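Local coordinates for protein hellethionin-D (Helleborus purpurascens, PDB 3SZS) that is a small secreted plant-defence thionin, toxic to animal cells, that seems to act at the cell membrane, although its precise function is not known, at residues 10-15 and 28-33. Numbering follows the deposited sequence.
Sequences RNCYNA and ILCDCI
The hydroxyl OH of Tyr-13, whose ring packs against Cys-32, is hydrogen-bonded to NE2 of His-34, just beyond the segment 28-33, and this bond holds the far end of the ring at the two-stranded sheet. Nearer the helix, the ring atom CD1 lies 4.1 Å from CB of Cys-32. SG of Cys-32 approaches the root of the side chain, 4.0 Å from CB of Tyr-13, and is 5.3 Å from the centroid of the Tyr-13 ring. Lying 60° off the ring normal, the sulfur makes an oblique sulfur-aromatic contact.

Beside Tyr-13 in the helix, Cys-12 is disulfide-bonded to Cys-30, with SG 2.0 Å from SG; the bridge is left-handed, chi3 being -74°. With SG anti to its backbone N (chi1 180°), Cys-12 sends its sulfur out to meet SG of Cys-30. The link brings CA of Cys-12 to 5.5 Å from CA of Cys-30. Its second sulfur also packs on the helix backbone, with Cys-30 SG 3.3 Å from N of Tyr-13.

The setting illustrates how a small secreted protein can be built around cross-links: in the thionin fold, a pair of helices, 7-18 and 23-29, packs with a short antiparallel sheet of strands 2-4 and 32-34, held by four disulfides. Cys-30 is where the chain leaves helix 23-29, and Asp-31, with left-handed backbone angles, turns it toward the strand. The disulfide therefore fastens helix 7-18 to this turn, while Cys-32, in a disulfide with Cys-4, ties the two strands together close to Tyr-13. The Tyr-13 side chain also touches Ser-2 of strand 2-4 and Gln-23 and Cys-26 of helix 23-29. At the edge of its ring, in the ring plane, sits OD1 of Asn-14.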
loop_
_atom_site.group_PDB
_atom_site.type_symbol
_atom_site.label_atom_id
_atom_site.label_comp_id
_atom_site.label_asym_id
_atom_site.label_seq_id
_atom_site.Cartn_x
_atom_site.Cartn_y
_atom_site.Cartn_z
ATOM N N ARG A 10 -0.010 3.471 5.622
ATOM C CA ARG A 10 0.951 2.353 5.616
ATOM C C ARG A 10 0.481 1.185 6.483
ATOM O O ARG A 10 0.548 0.036 6.061
ATOM C CB ARG A 10 2.343 2.828 6.072
ATOM C CG ARG A 10 3.342 1.715 6.472
ATOM C CD ARG A 10 3.506 0.619 5.406
ATOM N NE ARG A 10 3.982 1.148 4.130
ATOM C CZ ARG A 10 3.902 0.515 2.959
ATOM N NH1 ARG A 10 3.341 -0.689 2.860
ATOM N NH2 ARG A 10 4.376 1.104 1.871
ATOM N N ASN A 11 0.028 1.478 7.694
ATOM C CA ASN A 11 -0.516 0.443 8.570
ATOM C C ASN A 11 -1.771 -0.150 7.989
ATOM O O ASN A 11 -1.991 -1.356 8.069
ATOM C CB ASN A 11 -0.808 1.005 9.952
ATOM C CG ASN A 11 0.434 1.145 10.771
ATOM O OD1 ASN A 11 0.876 0.178 11.396
ATOM N ND2 ASN A 11 1.020 2.344 10.781
ATOM N N CYS A 12 -2.590 0.711 7.395
ATOM C CA CYS A 12 -3.750 0.260 6.670
ATOM C C CYS A 12 -3.322 -0.829 5.675
ATOM O O CYS A 12 -3.885 -1.915 5.677
ATOM C CB CYS A 12 -4.448 1.446 5.979
ATOM S SG CYS A 12 -5.932 1.008 5.016
ATOM N N TYR A 13 -2.296 -0.541 4.867
ATOM C CA TYR A 13 -1.863 -1.442 3.794
ATOM C C TYR A 13 -1.352 -2.782 4.311
ATOM O O TYR A 13 -1.764 -3.837 3.817
ATOM C CB TYR A 13 -0.776 -0.800 2.917
ATOM C CG TYR A 13 -0.347 -1.694 1.769
ATOM C CD1 TYR A 13 -0.981 -1.615 0.530
ATOM C CD2 TYR A 13 0.677 -2.636 1.927
ATOM C CE1 TYR A 13 -0.609 -2.446 -0.532
ATOM C CE2 TYR A 13 1.061 -3.474 0.866
ATOM C CZ TYR A 13 0.406 -3.378 -0.361
ATOM O OH TYR A 13 0.759 -4.197 -1.430
ATOM N N ASN A 14 -0.436 -2.740 5.273
ATOM C CA ASN A 14 0.131 -3.975 5.820
ATOM C C ASN A 14 -0.914 -4.899 6.450
ATOM O O ASN A 14 -0.891 -6.109 6.211
ATOM C CB ASN A 14 1.243 -3.682 6.825
ATOM C CG ASN A 14 2.459 -3.048 6.177
ATOM O OD1 ASN A 14 2.654 -3.138 4.963
ATOM N ND2 ASN A 14 3.279 -2.396 6.985
ATOM N N ALA A 15 -1.829 -4.333 7.242
ATOM C CA ALA A 15 -2.884 -5.134 7.879
ATOM C C ALA A 15 -3.817 -5.728 6.820
ATOM O O ALA A 15 -4.216 -6.894 6.912
ATOM C CB ALA A 15 -3.668 -4.303 8.895
ATOM N N ILE A 28 -6.334 0.344 -3.126
ATOM C CA ILE A 28 -7.597 1.067 -3.224
ATOM C C ILE A 28 -8.111 1.458 -1.849
ATOM O O ILE A 28 -8.477 2.616 -1.623
ATOM C CB ILE A 28 -8.700 0.260 -3.972
ATOM C CG1 ILE A 28 -8.386 0.203 -5.463
ATOM C CG2 ILE A 28 -10.109 0.898 -3.775
ATOM C CD1 ILE A 28 -9.252 -0.827 -6.219
ATOM N N LEU A 29 -8.121 0.495 -0.931
ATOM C CA LEU A 29 -8.696 0.722 0.403
ATOM C C LEU A 29 -7.852 1.683 1.236
ATOM O O LEU A 29 -8.393 2.487 2.010
ATOM C CB LEU A 29 -8.902 -0.610 1.142
ATOM C CG LEU A 29 -9.871 -1.571 0.431
ATOM C CD1 LEU A 29 -10.016 -2.886 1.186
ATOM C CD2 LEU A 29 -11.232 -0.929 0.224
ATOM N N CYS A 30 -6.533 1.618 1.070
ATOM C CA CYS A 30 -5.615 2.397 1.913
ATOM C C CYS A 30 -5.010 3.617 1.224
ATOM O O CYS A 30 -4.108 4.258 1.773
ATOM C CB CYS A 30 -4.510 1.463 2.424
ATOM S SG CYS A 30 -5.182 0.063 3.365
ATOM N N ASP A 31 -5.530 3.966 0.048
ATOM C CA ASP A 31 -4.949 5.031 -0.770
ATOM C C ASP A 31 -3.423 4.793 -0.935
ATOM O O ASP A 31 -2.609 5.613 -0.521
ATOM C CB ASP A 31 -5.251 6.418 -0.150
ATOM C CG ASP A 31 -6.669 6.949 -0.467
ATOM O OD1 ASP A 31 -7.405 6.341 -1.270
ATOM O OD2 ASP A 31 -7.038 8.015 0.080
ATOM N N CYS A 32 -3.046 3.636 -1.488
ATOM C CA CYS A 32 -1.626 3.349 -1.806
ATOM C C CYS A 32 -1.463 2.894 -3.255
ATOM O O CYS A 32 -2.448 2.581 -3.935
ATOM C CB CYS A 32 -1.030 2.287 -0.870
ATOM S SG CYS A 32 -1.197 2.644 0.895
ATOM N N ILE A 33 -0.206 2.848 -3.708
ATOM C CA ILE A 33 0.131 2.512 -5.096
ATOM C C ILE A 33 1.277 1.503 -5.171
ATOM O O ILE A 33 1.965 1.259 -4.178
ATOM C CB ILE A 33 0.503 3.781 -5.921
ATOM C CG1 ILE A 33 1.732 4.503 -5.331
ATOM C CG2 ILE A 33 -0.688 4.724 -5.992
ATOM C CD1 ILE A 33 2.159 5.747 -6.110
#